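Long-range contacts in putrescine aminotransferase (Halomonas elongata DSM 2581, PDB 6GWI), which probably catalyses the pyridoxal-5'-phosphate-dependent transfer of an amino group from putrescine or related amines to a keto acid or aldehyde acceptor: residues 142-147 with 176-181; 203-208 with 243-248. All coordinates share one frame; numbering follows the deposited sequence.

In the fold
Following the chain from the N terminus, strand 142-146 comes first, and contact 1 closes when the chain returns, by way of helices 155-160 and 164-167, to lay strand 177-180 beside it. Contact 2 opens only afterwards: helix 194-212 supplies its first segment, strand 217-222 then enters the sheet next to 142-146, and helix 238-248 brings the second. The two closures therefore follow in series, neither enclosing nor crossing the other. Their centres lie about 13 Å apart, and they meet where I180 and A178 of the strand pair pack against L205 and K208, so that helix 194-212 covers the face carrying I144 and I180, and helix 238-248 packs alongside that helix.

Contact 1 of 2, residues 142-147 with 176-181; sequences WIIGRE and GIAHIR
Parallel strand pairing joins 142-147 to 176-181 at one margin of the parallel sheet, 177-180 being an edge strand of it within this chain and 142-146 its neighbour. Five backbone hydrogen bonds connect them, running from I143 N to G176 O (2.9 Å) through to E147 N and I180 O (2.8 Å). Between these ends the bonds link A178 N to I143 O, G145 N to A178 O and I180 N to G145 O. At the start of the pair the indole of W142 folds over the backbone of G176, whose CA lies over the six-membered ring, 3.7 Å from its centroid, in a CH-pi contact. With phi at 80°, G176 adopts a backbone conformation that residues with a CB seldom take up.

The sheet belongs to the large PLP-binding domain of a class-III, fold-type I aminotransferase, and each of its faces is packed differently. On one, I143 and I177 lie side by side and point the same way, CD1 of I177 reaching CB of I143 at 3.6 Å; helix 117-134 covers them through L125, V128 and R129. H179 follows on this face, its CD2 edge near R146 O (3.7 Å) and its NE2 hydrogen-bonded to L160 O. On the other, I144 and I180 cross at about a right angle, with their CG2 methyls 3.8 Å apart. In I180, CG1 sits between the backbone N and the carbonyl carbon (chi1 62°), where it meets CG of R146 at 3.8 Å and also touches G145 O. Beyond that contact R146 bends at chi3, and its guanidinium is hydrogen-bonded through NH1 to Y238 OH; the R146 side chain lies about 9 Å from a bound PLP, too far to touch it.

Contact 2 of 2, residues 203-208 with 243-248; sequences EALEEK and KKVLAK
Along 243-248, V245 is the first residue to touch the other helix, its CG1 directed at helix 203-208 and packed against L205 CD2 and E206 CB, each 3.9 Å away. With CG1 anti to the backbone N (chi1 170°), this one methyl serves both neighbours. Next, L246 brings its CD2 to L205 CD2 at 3.7 Å, the two leucines crossing at about a right angle; L205 also touches I144 and I180 of the sheet. K248 then reaches across with its chain bent at chi3, and its NZ donates to E206 OE2 (2.7 Å) in a salt bridge, received on the syn lone pair of that oxygen. The same OE2 is also hydrogen-bonded to Y249 OH, just past the segment, so that two groups hold this oxygen. An alanine at E206 would probably leave K248 NZ and Y249 OH without this shared carboxylate partner, while the CB packing on V245 would remain. The two helix segments run at 25° to each other with axes 9.2 Å apart; their helices follow strands 177-180 and 217-222 and lie in one outer layer, an arrangement consistent with the three-layer alpha/beta/alpha domain of fold-type I PLP enzymes.

Contact 1 of 2, residues 142-147 with 176-181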
loop_
_atom_site.group_PDB
_atom_site.type_symbol
_atom_site.label_atom_id
_atom_site.label_comp_id
_atom_site.label_asym_id
_atom_site.label_seq_id
_atom_site.Cartn_x
_atom_site.Cartn_y
_atom_site.Cartn_z
ATOM N N TRP B 142 2.082 20.989 11.301
ATOM C CA TRP B 142 1.906 21.340 9.899
ATOM C C TRP B 142 3.024 20.773 9.035
ATOM O O TRP B 142 4.200 20.805 9.405
ATOM C CB TRP B 142 1.845 22.860 9.732
ATOM C CG TRP B 142 0.499 23.442 10.042
ATOM C CD1 TRP B 142 0.027 23.800 11.272
ATOM C CD2 TRP B 142 -0.550 23.738 9.109
ATOM N NE1 TRP B 142 -1.247 24.300 11.164
ATOM C CE2 TRP B 142 -1.625 24.273 9.847
ATOM C CE3 TRP B 142 -0.684 23.606 7.724
ATOM C CZ2 TRP B 142 -2.816 24.672 9.246
ATOM C CZ3 TRP B 142 -1.869 24.005 7.130
ATOM C CH2 TRP B 142 -2.918 24.531 7.891
ATOM N N ILE B 143 2.643 20.243 7.876
ATOM C CA ILE B 143 3.579 19.766 6.866
ATOM C C ILE B 143 3.503 20.726 5.689
ATOM O O ILE B 143 2.406 21.023 5.200
ATOM C CB ILE B 143 3.253 18.336 6.401
ATOM C CG1 ILE B 143 2.987 17.411 7.589
ATOM C CG2 ILE B 143 4.381 17.787 5.521
ATOM C CD1 ILE B 143 4.182 17.113 8.424
ATOM N N ILE B 144 4.650 21.213 5.241
ATOM C CA ILE B 144 4.716 22.073 4.066
ATOM C C ILE B 144 5.211 21.234 2.895
ATOM O O ILE B 144 6.348 20.750 2.900
ATOM C CB ILE B 144 5.616 23.290 4.290
ATOM C CG1 ILE B 144 5.096 24.129 5.457
ATOM C CG2 ILE B 144 5.690 24.119 3.022
ATOM C CD1 ILE B 144 6.085 25.152 5.955
ATOM N N GLY B 145 4.347 21.053 1.895
ATOM C CA GLY B 145 4.737 20.531 0.609
ATOM C C GLY B 145 4.752 21.616 -0.452
ATOM O O GLY B 145 4.684 22.812 -0.164
ATOM N N ARG B 146 4.825 21.174 -1.701
ATOM C CA ARG B 146 4.870 22.091 -2.828
ATOM C C ARG B 146 3.736 21.797 -3.796
ATOM O O ARG B 146 3.304 20.650 -3.954
ATOM C CB ARG B 146 6.213 22.008 -3.564
ATOM C CG ARG B 146 7.404 22.333 -2.670
ATOM C CD ARG B 146 8.731 22.288 -3.416
ATOM N NE ARG B 146 8.962 21.002 -4.066
ATOM C CZ ARG B 146 10.108 20.647 -4.639
ATOM N NH1 ARG B 146 11.145 21.474 -4.633
ATOM N NH2 ARG B 146 10.221 19.455 -5.209
ATOM N N GLU B 147 3.242 22.860 -4.423
ATOM C CA GLU B 147 2.301 22.715 -5.522
ATOM C C GLU B 147 2.925 21.876 -6.631
ATOM O O GLU B 147 4.126 21.960 -6.901
ATOM C CB GLU B 147 1.880 24.090 -6.035
ATOM C CG GLU B 147 0.914 24.811 -5.093
ATOM C CD GLU B 147 -0.459 24.148 -5.059
ATOM O OE1 GLU B 147 -0.770 23.374 -5.994
ATOM O OE2 GLU B 147 -1.236 24.414 -4.118
ATOM N N GLY B 176 -3.788 20.052 8.159
ATOM C CA GLY B 176 -2.473 20.550 8.511
ATOM C C GLY B 176 -1.401 20.404 7.455
ATOM O O GLY B 176 -0.226 20.252 7.804
ATOM N N ILE B 177 -1.763 20.466 6.173
ATOM C CA ILE B 177 -0.803 20.436 5.072
ATOM C C ILE B 177 -0.902 21.756 4.321
ATOM O O ILE B 177 -1.984 22.115 3.837
ATOM C CB ILE B 177 -1.061 19.277 4.097
ATOM C CG1 ILE B 177 -1.326 17.964 4.831
ATOM C CG2 ILE B 177 0.114 19.148 3.126
ATOM C CD1 ILE B 177 -0.232 17.524 5.724
ATOM N N ALA B 178 0.221 22.457 4.187
ATOM C CA ALA B 178 0.315 23.658 3.370
ATOM C C ALA B 178 1.159 23.376 2.132
ATOM O O ALA B 178 1.865 22.367 2.053
ATOM C CB ALA B 178 0.911 24.823 4.165
ATOM N N HIS B 179 1.055 24.267 1.147
ATOM C CA HIS B 179 1.754 24.101 -0.122
ATOM C C HIS B 179 2.348 25.417 -0.597
ATOM O O HIS B 179 1.653 26.436 -0.648
ATOM C CB HIS B 179 0.811 23.522 -1.181
ATOM C CG HIS B 179 0.351 22.136 -0.863
ATOM N ND1 HIS B 179 -0.811 21.875 -0.170
ATOM C CD2 HIS B 179 0.917 20.933 -1.116
ATOM C CE1 HIS B 179 -0.949 20.569 -0.022
ATOM N NE2 HIS B 179 0.087 19.975 -0.587
ATOM N N ILE B 180 3.636 25.387 -0.930
ATOM C CA ILE B 180 4.335 26.543 -1.466
ATOM C C ILE B 180 4.586 26.313 -2.955
ATOM O O ILE B 180 4.362 25.226 -3.489
ATOM C CB ILE B 180 5.657 26.822 -0.720
ATOM C CG1 ILE B 180 6.611 25.634 -0.874
ATOM C CG2 ILE B 180 5.379 27.105 0.748
ATOM C CD1 ILE B 180 7.970 25.837 -0.242
ATOM N N ARG B 181 5.069 27.355 -3.624
ATOM C CA ARG B 181 5.290 27.311 -5.061
ATOM C C ARG B 181 6.412 26.336 -5.411
ATOM O O ARG B 181 7.283 26.025 -4.594
ATOM C CB ARG B 181 5.630 28.708 -5.579
ATOM C CG ARG B 181 6.934 29.258 -5.015
ATOM C CD ARG B 181 7.126 30.722 -5.373
ATOM N NE ARG B 181 7.095 30.958 -6.812
ATOM C CZ ARG B 181 7.164 32.162 -7.371
ATOM N NH1 ARG B 181 7.266 33.242 -6.610
ATOM N NH2 ARG B 181 7.129 32.286 -8.690
#

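Contact 2 of 2, residues 203-208 with 243-248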
loop_
_atom_site.group_PDB
_atom_site.type_symbol
_atom_site.label_atom_id
_atom_site.label_comp_id
_atom_site.label_asym_id
_atom_site.label_seq_id
_atom_site.Cartn_x
_atom_site.Cartn_y
_atom_site.Cartn_z
ATOM N N GLU B 203 12.790 31.059 -0.719
ATOM C CA GLU B 203 12.250 32.031 0.227
ATOM C C GLU B 203 10.768 31.795 0.482
ATOM O O GLU B 203 10.260 32.147 1.553
ATOM C CB GLU B 203 12.485 33.454 -0.282
ATOM C CG GLU B 203 11.948 34.552 0.637
ATOM C CD GLU B 203 12.398 34.400 2.084
ATOM O OE1 GLU B 203 13.485 33.832 2.323
ATOM O OE2 GLU B 203 11.662 34.855 2.986
ATOM N N ALA B 204 10.058 31.205 -0.485
ATOM C CA ALA B 204 8.653 30.874 -0.276
ATOM C C ALA B 204 8.476 29.928 0.903
ATOM O O ALA B 204 7.466 30.008 1.613
ATOM C CB ALA B 204 8.062 30.253 -1.542
ATOM N N LEU B 205 9.434 29.025 1.124
ATOM C CA LEU B 205 9.370 28.147 2.287
ATOM C C LEU B 205 9.430 28.950 3.581
ATOM O O LEU B 205 8.609 28.756 4.485
ATOM C CB LEU B 205 10.507 27.126 2.240
ATOM C CG LEU B 205 10.604 26.224 3.471
ATOM C CD1 LEU B 205 9.318 25.407 3.637
ATOM C CD2 LEU B 205 11.817 25.311 3.390
ATOM N N GLU B 206 10.405 29.855 3.692
ATOM C CA GLU B 206 10.490 30.693 4.882
ATOM C C GLU B 206 9.201 31.478 5.084
ATOM O O GLU B 206 8.701 31.591 6.210
ATOM C CB GLU B 206 11.680 31.646 4.778
ATOM C CG GLU B 206 11.754 32.641 5.928
ATOM C CD GLU B 206 13.163 33.140 6.188
ATOM O OE1 GLU B 206 13.868 33.477 5.214
ATOM O OE2 GLU B 206 13.570 33.185 7.369
ATOM N N GLU B 207 8.648 32.033 4.001
ATOM C CA GLU B 207 7.405 32.785 4.111
ATOM C C GLU B 207 6.295 31.915 4.683
ATOM O O GLU B 207 5.557 32.342 5.578
ATOM C CB GLU B 207 6.998 33.328 2.739
ATOM C CG GLU B 207 7.981 34.319 2.134
ATOM C CD GLU B 207 7.698 34.607 0.671
ATOM O OE1 GLU B 207 6.520 34.528 0.263
ATOM O OE2 GLU B 207 8.654 34.915 -0.074
ATOM N N LYS B 208 6.176 30.678 4.198
ATOM C CA LYS B 208 5.113 29.810 4.685
ATOM C C LYS B 208 5.320 29.489 6.162
ATOM O O LYS B 208 4.365 29.493 6.948
ATOM C CB LYS B 208 5.073 28.519 3.873
ATOM C CG LYS B 208 3.773 27.753 4.020
ATOM C CD LYS B 208 2.691 28.511 3.262
ATOM C CE LYS B 208 1.347 28.529 3.934
ATOM N NZ LYS B 208 0.376 29.166 2.996
ATOM N N LYS B 243 18.462 24.795 2.064
ATOM C CA LYS B 243 19.247 24.399 3.228
ATOM C C LYS B 243 19.468 25.583 4.157
ATOM O O LYS B 243 19.503 25.420 5.383
ATOM C CB LYS B 243 20.590 23.816 2.782
ATOM C CG LYS B 243 20.482 22.498 2.030
ATOM C CD LYS B 243 21.796 21.725 2.053
ATOM C CE LYS B 243 22.863 22.392 1.201
ATOM N NZ LYS B 243 24.057 21.514 1.030
ATOM N N LYS B 244 19.618 26.777 3.589
ATOM C CA LYS B 244 19.788 27.974 4.400
ATOM C C LYS B 244 18.554 28.234 5.255
ATOM O O LYS B 244 18.669 28.554 6.445
ATOM C CB LYS B 244 20.082 29.160 3.477
ATOM C CG LYS B 244 20.761 30.351 4.133
ATOM C CD LYS B 244 21.512 31.206 3.106
ATOM C CE LYS B 244 20.576 31.923 2.139
ATOM N NZ LYS B 244 19.757 32.969 2.814
ATOM N N VAL B 245 17.365 28.060 4.673
ATOM C CA VAL B 245 16.117 28.293 5.398
ATOM C C VAL B 245 15.930 27.262 6.505
ATOM O O VAL B 245 15.579 27.604 7.640
ATOM C CB VAL B 245 14.931 28.281 4.412
ATOM C CG1 VAL B 245 13.588 28.282 5.149
ATOM C CG2 VAL B 245 15.024 29.464 3.461
ATOM N N LEU B 246 16.144 25.983 6.187
ATOM C CA LEU B 246 15.919 24.923 7.162
ATOM C C LEU B 246 16.853 25.032 8.360
ATOM O O LEU B 246 16.498 24.602 9.464
ATOM C CB LEU B 246 16.095 23.562 6.495
ATOM C CG LEU B 246 15.128 23.259 5.354
ATOM C CD1 LEU B 246 15.512 21.948 4.688
ATOM C CD2 LEU B 246 13.688 23.220 5.842
ATOM N N ALA B 247 18.057 25.572 8.157
ATOM C CA ALA B 247 19.002 25.751 9.253
ATOM C C ALA B 247 18.512 26.767 10.273
ATOM O O ALA B 247 18.958 26.736 11.426
ATOM C CB ALA B 247 20.364 26.188 8.710
ATOM N N LYS B 248 17.633 27.681 9.869
ATOM C CA LYS B 248 17.139 28.715 10.767
ATOM C C LYS B 248 15.989 28.234 11.642
ATOM O O LYS B 248 15.713 28.860 12.670
ATOM C CB LYS B 248 16.693 29.931 9.947
ATOM C CG LYS B 248 17.847 30.697 9.321
ATOM C CD LYS B 248 17.386 31.684 8.254
ATOM C CE LYS B 248 16.332 32.650 8.767
ATOM N NZ LYS B 248 16.139 33.791 7.823
#